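Local atomic coordinates of putative L-alanine-DL-glutamate epimerase (Burkholderia xenovorans, PDB entry 3GO2), a protein that probably acts as a racemase or epimerase of the mandelate racemase/muconate lactonizing enzyme family and binds magnesium ions. Residues Thr344-Leu349 with Pro360-Gly365. Sequence-based numbering, arbitrary orientation.
Sequences TDIDRL and PEYQNG
Tyr362 reaches across to Thr344 and Ile346 with the outer part of its ring and its hydroxyl, a compact example of how one aromatic side chain can join two separate pieces of chain by polar and apolar contacts at once. Its OH hydrogen-bonds Thr344 OG1 at 2.8 Å, either hydroxyl being a possible donor. The threonine rotamer, with OG1 anti to the backbone N (chi1 -162°), directs that oxygen at the phenol while CG2 lies 3.5 Å from the same Tyr362 OH. Over one ring face comes Ile346 CD1 in a CH-pi contact, 4.0 Å from the Tyr362 centroid and displaced toward the CE2 side. A water extends the polar end: it stands 2.7 Å from Tyr362 OH and donates to Asp345 O at 2.9 Å. That carbonyl takes a second bond, from Arg348 NH2 at 2.8 Å; Asp345 O lies close to the guanidinium plane, whereas the donor is tilted 27° from the carbonyl plane. Arg348 NH1 meanwhile pairs with Glu352, and Asp345 OD1 bonds His125, which contacts 2-oxoglutarate or fumarate when these are bound. Both segments belong to the enolase C-terminal-like region, and the contact links 342-344 and 362-363, outermost strands of a four-stranded mixed sheet with 118-123 and 366-368.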
# COMPACT_ATOMS: atom_id res chain seq x y z
N THR A 344 1.45 13.02 36.91
CA THR A 344 0.90 12.92 38.26
C THR A 344 0.13 14.21 38.57
O THR A 344 0.46 15.25 38.03
CB THR A 344 2.01 12.65 39.31
OG1 THR A 344 1.42 12.15 40.51
CG2 THR A 344 2.81 13.92 39.62
N ASP A 345 -0.86 14.12 39.44
CA ASP A 345 -1.57 15.31 39.93
C ASP A 345 -0.89 15.73 41.21
O ASP A 345 -0.74 14.94 42.15
CB ASP A 345 -3.05 15.02 40.17
CG ASP A 345 -3.84 14.89 38.88
OD1 ASP A 345 -3.48 15.52 37.87
OD2 ASP A 345 -4.88 14.18 38.89
N ILE A 346 -0.45 16.98 41.26
CA ILE A 346 0.19 17.50 42.45
C ILE A 346 -0.85 18.14 43.39
O ILE A 346 -0.63 18.21 44.61
CB ILE A 346 1.35 18.46 42.05
CG1 ILE A 346 2.51 17.67 41.42
CG2 ILE A 346 1.86 19.25 43.24
CD1 ILE A 346 3.08 16.52 42.27
N ASP A 347 -1.97 18.58 42.82
CA ASP A 347 -3.13 19.03 43.61
C ASP A 347 -3.82 17.80 44.22
O ASP A 347 -4.28 16.90 43.49
CB ASP A 347 -4.12 19.81 42.76
CG ASP A 347 -3.52 21.07 42.15
OD1 ASP A 347 -3.23 22.02 42.92
OD2 ASP A 347 -3.33 21.10 40.90
N ARG A 348 -3.87 17.76 45.55
CA ARG A 348 -4.45 16.61 46.26
C ARG A 348 -5.60 17.04 47.15
O ARG A 348 -5.65 18.17 47.66
CB ARG A 348 -3.42 15.87 47.12
CG ARG A 348 -2.09 15.48 46.47
CD ARG A 348 -2.25 14.78 45.14
NE ARG A 348 -2.99 13.53 45.23
CZ ARG A 348 -3.08 12.65 44.22
NH1 ARG A 348 -3.77 11.53 44.35
NH2 ARG A 348 -2.48 12.90 43.06
N LEU A 349 -6.52 16.12 47.33
CA LEU A 349 -7.60 16.29 48.29
C LEU A 349 -7.07 16.44 49.71
O LEU A 349 -6.06 15.85 50.10
CB LEU A 349 -8.52 15.07 48.27
CG LEU A 349 -9.19 14.71 46.95
CD1 LEU A 349 -9.87 13.35 47.06
CD2 LEU A 349 -10.18 15.77 46.51
N PRO A 360 3.24 9.32 47.95
CA PRO A 360 4.37 9.48 47.06
C PRO A 360 5.25 10.65 47.47
O PRO A 360 4.76 11.65 47.98
CB PRO A 360 3.75 9.79 45.69
CG PRO A 360 2.33 9.89 45.90
CD PRO A 360 1.95 9.52 47.28
N GLU A 361 6.55 10.48 47.23
CA GLU A 361 7.55 11.48 47.57
C GLU A 361 8.18 12.03 46.31
O GLU A 361 8.65 11.27 45.47
CB GLU A 361 8.62 10.87 48.47
CG GLU A 361 8.09 10.43 49.85
CD GLU A 361 9.15 9.76 50.75
OE1 GLU A 361 10.32 9.63 50.32
OE2 GLU A 361 8.79 9.37 51.88
N TYR A 362 8.17 13.36 46.18
CA TYR A 362 8.80 14.03 45.04
C TYR A 362 10.01 14.83 45.53
O TYR A 362 9.98 15.37 46.64
CB TYR A 362 7.83 14.97 44.34
CG TYR A 362 6.58 14.25 43.90
CD1 TYR A 362 6.55 13.55 42.69
CD2 TYR A 362 5.43 14.28 44.66
CE1 TYR A 362 5.42 12.86 42.29
CE2 TYR A 362 4.28 13.59 44.26
CZ TYR A 362 4.28 12.90 43.06
OH TYR A 362 3.15 12.20 42.67
N GLN A 363 11.03 14.87 44.72
CA GLN A 363 12.22 15.68 44.97
C GLN A 363 12.75 16.20 43.65
O GLN A 363 12.97 15.42 42.72
CB GLN A 363 13.27 14.83 45.69
CG GLN A 363 14.58 15.57 46.04
CD GLN A 363 15.62 14.62 46.64
OE1 GLN A 363 15.28 13.63 47.32
NE2 GLN A 363 16.90 14.90 46.37
N ASN A 364 12.92 17.52 43.55
CA ASN A 364 13.48 18.16 42.36
C ASN A 364 12.77 17.72 41.08
O ASN A 364 13.41 17.39 40.09
CB ASN A 364 14.97 17.86 42.23
CG ASN A 364 15.68 18.70 41.15
OD1 ASN A 364 15.22 19.79 40.79
ND2 ASN A 364 16.81 18.20 40.64
N GLY A 365 11.45 17.66 41.15
CA GLY A 365 10.63 17.36 40.01
C GLY A 365 10.56 15.90 39.63
O GLY A 365 10.11 15.59 38.52
O HOH W 1 0.76 13.00 43.74